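Local coordinates for beta-lactamase (Burkholderia cenocepacia, PDB 5E2G), which probably hydrolyses beta-lactams to substituted beta-amino acids as a member of the class C beta-lactamase family, at residues M164-F168 against A169-E173; R175-A179 against I180-H184. All blocks are in the same frame, centred on the assembly; numbering follows the deposited sequence.

Interaction 1: M164-F168 against A169-E173; sequences MHQDF and ATLME
Asp167 and Thr170 meet side chain to side chain at the start of helix 168-180. Asp167 OD2 takes two bonds from Thr170. The hydroxyl OG1 donates at 2.7 Å, and the backbone N at 3.0 Å to the same OD2. Both donors reach the anti side of the carboxylate, somewhat out of its plane. Asp167 CG lies anti to its own backbone N (chi1 175°), which places the carboxylate beside the N-H and hydroxyl of Thr170. The other oxygen, OD1, accepts from a water at 2.8 Å, and this water accepts from Ala169 N. Asp167 is thus the N-cap, and its acidic group probably interacts favourably with the helix dipole. A backbone bond runs from Leu171 N to Asp167 O. On the buried side, Met172 CG sits over one face of the Phe168 ring, 4.0 Å from the centroid and offset toward the rim. SE of this selenomethionine makes an oblique Met-aromatic contact with the same ring. The chain of exposed Gln166 lies against buried Leu171, CB 3.5 Å from Leu171 CG. Bent at chi2, Gln166 brings OE1 back to accept from Asp167 N at 2.8 Å, a bond that approaches the amide oxygen from well off the C=O direction. Before it, His165 ends helix 150-164 in a Schellman motif. Phe168 and Met172 rest on Thr68 and Leu67 of helix 64-77, while Gln217 and Pro218 also touch Phe168.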
loop_
_atom_site.group_PDB
_atom_site.type_symbol
_atom_site.label_atom_id
_atom_site.label_comp_id
_atom_site.label_asym_id
_atom_site.label_seq_id
_atom_site.Cartn_x
_atom_site.Cartn_y
_atom_site.Cartn_z
HETATM N N MSE A 164 -7.915 19.267 -0.649
HETATM C CA MSE A 164 -9.307 18.882 -0.423
HETATM C C MSE A 164 -9.964 19.594 0.757
HETATM O O MSE A 164 -11.107 19.307 1.093
HETATM C CB MSE A 164 -9.403 17.374 -0.230
HETATM C CG MSE A 164 -8.956 16.598 -1.454
HETATM SE SE MSE A 164 -9.250 14.690 -1.277
HETATM C CE MSE A 164 -11.127 14.636 -1.833
ATOM N N HIS A 165 -9.237 20.523 1.377
ATOM C CA HIS A 165 -9.779 21.362 2.445
ATOM C C HIS A 165 -10.272 20.514 3.611
ATOM O O HIS A 165 -11.377 20.713 4.125
ATOM C CB HIS A 165 -10.902 22.257 1.924
ATOM C CG HIS A 165 -10.619 22.844 0.584
ATOM N ND1 HIS A 165 -9.712 23.864 0.399
ATOM C CD2 HIS A 165 -11.105 22.541 -0.643
ATOM C CE1 HIS A 165 -9.660 24.174 -0.884
ATOM N NE2 HIS A 165 -10.496 23.385 -1.537
ATOM N N GLN A 166 -9.444 19.561 4.038
ATOM C CA GLN A 166 -9.844 18.716 5.151
ATOM C C GLN A 166 -8.615 18.172 5.871
ATOM O O GLN A 166 -7.502 18.165 5.336
ATOM C CB GLN A 166 -10.762 17.584 4.673
ATOM C CG GLN A 166 -11.367 16.730 5.785
ATOM C CD GLN A 166 -12.132 17.538 6.826
ATOM O OE1 GLN A 166 -11.594 17.928 7.861
ATOM N NE2 GLN A 166 -13.404 17.770 6.559
ATOM N N ASP A 167 -8.846 17.791 7.129
ATOM C CA ASP A 167 -7.950 16.954 7.914
ATOM C C ASP A 167 -7.681 15.638 7.190
ATOM O O ASP A 167 -8.585 15.046 6.598
ATOM C CB ASP A 167 -8.614 16.718 9.280
ATOM C CG ASP A 167 -7.853 15.764 10.178
ATOM O OD1 ASP A 167 -6.798 16.155 10.726
ATOM O OD2 ASP A 167 -8.354 14.636 10.386
ATOM N N PHE A 168 -6.426 15.176 7.223
ATOM C CA PHE A 168 -6.085 13.961 6.483
ATOM C C PHE A 168 -6.845 12.741 7.011
ATOM O O PHE A 168 -7.528 12.042 6.249
ATOM C CB PHE A 168 -4.580 13.688 6.515
ATOM C CG PHE A 168 -4.219 12.386 5.863
ATOM C CD1 PHE A 168 -4.133 12.296 4.482
ATOM C CD2 PHE A 168 -4.043 11.236 6.619
ATOM C CE1 PHE A 168 -3.837 11.083 3.859
ATOM C CE2 PHE A 168 -3.753 10.027 6.010
ATOM C CZ PHE A 168 -3.655 9.952 4.624
ATOM N N ALA A 169 -6.708 12.445 8.313
ATOM C CA ALA A 169 -7.335 11.246 8.875
ATOM C C ALA A 169 -8.848 11.253 8.688
ATOM O O ALA A 169 -9.454 10.193 8.487
ATOM C CB ALA A 169 -6.982 11.104 10.359
ATOM N N THR A 170 -9.466 12.439 8.732
ATOM C CA THR A 170 -10.898 12.569 8.476
ATOM C C THR A 170 -11.246 12.180 7.044
ATOM O O THR A 170 -12.256 11.515 6.800
ATOM C CB THR A 170 -11.333 14.007 8.768
ATOM O OG1 THR A 170 -11.055 14.312 10.138
ATOM C CG2 THR A 170 -12.814 14.200 8.488
ATOM N N LEU A 171 -10.428 12.594 6.080
ATOM C CA LEU A 171 -10.668 12.228 4.688
ATOM C C LEU A 171 -10.610 10.721 4.486
ATOM O O LEU A 171 -11.331 10.176 3.651
ATOM C CB LEU A 171 -9.645 12.908 3.786
ATOM C CG LEU A 171 -9.820 14.397 3.488
ATOM C CD1 LEU A 171 -8.553 14.974 2.887
ATOM C CD2 LEU A 171 -11.007 14.599 2.564
HETATM N N MSE A 172 -9.763 10.033 5.233
HETATM C CA MSE A 172 -9.635 8.597 5.077
HETATM C C MSE A 172 -10.816 7.858 5.718
HETATM O O MSE A 172 -11.402 6.965 5.112
HETATM C CB MSE A 172 -8.316 8.133 5.678
HETATM C CG MSE A 172 -7.103 8.752 5.014
HETATM SE SE MSE A 172 -6.757 8.114 3.193
HETATM C CE MSE A 172 -5.675 6.561 3.645
ATOM N N GLU A 173 -11.175 8.247 6.940
ATOM C CA GLU A 173 -12.180 7.510 7.696
ATOM C C GLU A 173 -13.616 7.937 7.392
ATOM O O GLU A 173 -14.531 7.113 7.504
ATOM C CB GLU A 173 -11.877 7.644 9.195
ATOM C CG GLU A 173 -10.447 7.179 9.534
ATOM C CD GLU A 173 -10.134 7.117 11.025
ATOM O OE1 GLU A 173 -10.783 7.830 11.825
ATOM O OE2 GLU A 173 -9.231 6.344 11.400
HETATM O O HOH W 1 -5.142 13.952 10.176
#

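Interaction 2: R175-A179 against I180-H184; sequences RLFPA and IGMTH
Met182 N donates to Phe177 O at 2.8 Å, and this nearly straight bond (167° at the hydrogen) closes the C-terminal end of helix 168-180. It belongs to a Schellman motif. Gly181 is its C-prime residue, with a positive phi of 73° that suits glycine. The second bond of the motif, Gly181 N to Pro178 O, is weak. The Met182 donor stands above the carbonyl plane of Phe177. Ile180 N still makes a helical bond to Leu176 O at 3.2 Å, almost straight out from that carbonyl.

The tight part is the buried side. Ile180 CG1 is anti to its own carbonyl carbon and so beside the backbone N, the donor to Leu176 O, which brings CG1 to 3.3 Å from that oxygen. The side chains of Leu176 and Ile180 meet more loosely, CD1 to CG1. Phe232 and Ala235 of helix 226-235 and Leu246 and Ile250 of helix 244-252 pack on Ile180. Leu67 of helix 64-77 touches Leu176, Phe177 and Met182. Ile180 O accepts from Arg231 NE, tying the helix end to helix 226-235.

The other side is looser. Pro178 is exposed, and its CB points away from the loop that follows. The CB bond of Ala179 also points away overall, although CB still touches Ile180 N. Pro178 N has no hydrogen to give to the preceding turn, and the helix is kinked there.

Phe177 CB comes within 4.2 Å of Met182 CB. The Met182 chain runs extended at chi2 (172°) and carries SE to 5.3 Å from the Phe177 ring centroid, an oblique Met-aromatic contact.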
loop_
_atom_site.group_PDB
_atom_site.type_symbol
_atom_site.label_atom_id
_atom_site.label_comp_id
_atom_site.label_asym_id
_atom_site.label_seq_id
_atom_site.Cartn_x
_atom_site.Cartn_y
_atom_site.Cartn_z
ATOM N N ARG A 175 -14.514 9.518 4.367
ATOM C CA ARG A 175 -14.700 9.653 2.930
ATOM C C ARG A 175 -14.280 8.374 2.230
ATOM O O ARG A 175 -15.129 7.638 1.730
ATOM C CB ARG A 175 -13.894 10.838 2.404
ATOM C CG ARG A 175 -14.401 11.470 1.126
ATOM C CD ARG A 175 -13.427 12.542 0.542
ATOM N NE ARG A 175 -13.581 12.761 -0.898
ATOM C CZ ARG A 175 -14.606 13.388 -1.471
ATOM N NH1 ARG A 175 -15.601 13.860 -0.730
ATOM N NH2 ARG A 175 -14.642 13.526 -2.791
ATOM N N LEU A 176 -12.977 8.086 2.195
ATOM C CA LEU A 176 -12.485 6.993 1.359
ATOM C C LEU A 176 -12.976 5.636 1.852
ATOM O O LEU A 176 -13.597 4.882 1.095
ATOM C CB LEU A 176 -10.956 7.017 1.293
ATOM C CG LEU A 176 -10.356 5.916 0.410
ATOM C CD1 LEU A 176 -10.786 6.105 -1.031
ATOM C CD2 LEU A 176 -8.842 5.838 0.500
ATOM N N PHE A 177 -12.689 5.301 3.118
ATOM C CA PHE A 177 -13.007 3.973 3.644
ATOM C C PHE A 177 -14.488 3.637 3.536
ATOM O O PHE A 177 -14.813 2.563 3.006
ATOM C CB PHE A 177 -12.532 3.850 5.096
ATOM C CG PHE A 177 -11.045 4.033 5.290
ATOM C CD1 PHE A 177 -10.153 3.914 4.229
ATOM C CD2 PHE A 177 -10.542 4.315 6.552
ATOM C CE1 PHE A 177 -8.800 4.074 4.422
ATOM C CE2 PHE A 177 -9.189 4.478 6.751
ATOM C CZ PHE A 177 -8.318 4.357 5.688
ATOM N N PRO A 178 -15.426 4.478 3.994
ATOM C CA PRO A 178 -16.845 4.127 3.818
ATOM C C PRO A 178 -17.282 4.064 2.369
ATOM O O PRO A 178 -18.246 3.358 2.060
ATOM C CB PRO A 178 -17.588 5.238 4.576
ATOM C CG PRO A 178 -16.627 6.349 4.672
ATOM C CD PRO A 178 -15.278 5.723 4.768
ATOM N N ALA A 179 -16.613 4.773 1.463
ATOM C CA ALA A 179 -17.017 4.706 0.067
ATOM C C ALA A 179 -16.614 3.400 -0.595
ATOM O O ALA A 179 -17.190 3.041 -1.626
ATOM C CB ALA A 179 -16.423 5.860 -0.699
ATOM N N ILE A 180 -15.615 2.705 -0.040
ATOM C CA ILE A 180 -15.314 1.330 -0.425
ATOM C C ILE A 180 -16.064 0.337 0.448
ATOM O O ILE A 180 -16.037 -0.870 0.164
ATOM C CB ILE A 180 -13.802 1.032 -0.324
ATOM C CG1 ILE A 180 -12.978 2.212 -0.826
ATOM C CG2 ILE A 180 -13.428 -0.237 -1.092
ATOM C CD1 ILE A 180 -12.574 2.093 -2.251
ATOM N N GLY A 181 -16.733 0.805 1.497
ATOM C CA GLY A 181 -17.350 -0.108 2.432
ATOM C C GLY A 181 -16.325 -0.806 3.295
ATOM O O GLY A 181 -16.500 -1.984 3.625
HETATM N N MSE A 182 -15.247 -0.114 3.649
HETATM C CA MSE A 182 -14.242 -0.655 4.549
HETATM C C MSE A 182 -14.558 -0.193 5.968
HETATM O O MSE A 182 -14.154 0.894 6.388
HETATM C CB MSE A 182 -12.843 -0.212 4.122
HETATM C CG MSE A 182 -12.487 -0.584 2.685
HETATM SE SE MSE A 182 -10.790 0.203 2.106
HETATM C CE MSE A 182 -9.595 -0.846 3.203
ATOM N N THR A 183 -15.307 -1.023 6.694
ATOM C CA THR A 183 -15.871 -0.652 7.985
ATOM C C THR A 183 -15.007 -1.085 9.164
ATOM O O THR A 183 -15.404 -0.875 10.312
ATOM C CB THR A 183 -17.285 -1.241 8.148
ATOM O OG1 THR A 183 -17.219 -2.668 8.124
ATOM C CG2 THR A 183 -18.195 -0.788 7.038
ATOM N N HIS A 184 -13.850 -1.692 8.921
ATOM C CA HIS A 184 -12.916 -2.054 9.983
ATOM C C HIS A 184 -11.505 -1.647 9.595
ATOM O O HIS A 184 -10.535 -2.399 9.718
ATOM C CB HIS A 184 -13.045 -3.531 10.312
ATOM C CG HIS A 184 -14.276 -3.842 11.102
ATOM N ND1 HIS A 184 -14.376 -3.574 12.451
ATOM C CD2 HIS A 184 -15.474 -4.348 10.728
ATOM C CE1 HIS A 184 -15.578 -3.920 12.877
ATOM N NE2 HIS A 184 -16.264 -4.393 11.852
#

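In the fold
Interaction 1 caps the N terminus of helix 168-180 and interaction 2 ends its C terminus. Their centres are about 13 Å apart. The helix runs on between them with a widened, pi-type turn: two probable hydrogen bonds, Leu176 N to Leu171 O (3.0 Å) and Phe177 N to Met172 O (2.9 Å), each span five residues. Both ends lean on helix 64-77, where Leu67 touches Met172, Leu176, Phe177 and Met182. That helix begins just after Ser62 and contains Lys65, which fit the SxxK pattern, consistent with the active-site motif of serine beta-lactamases. A thiocyanate ion, probably from the crystallisation liquor, lies about 4 Å from the side chains of Leu171 and Leu176.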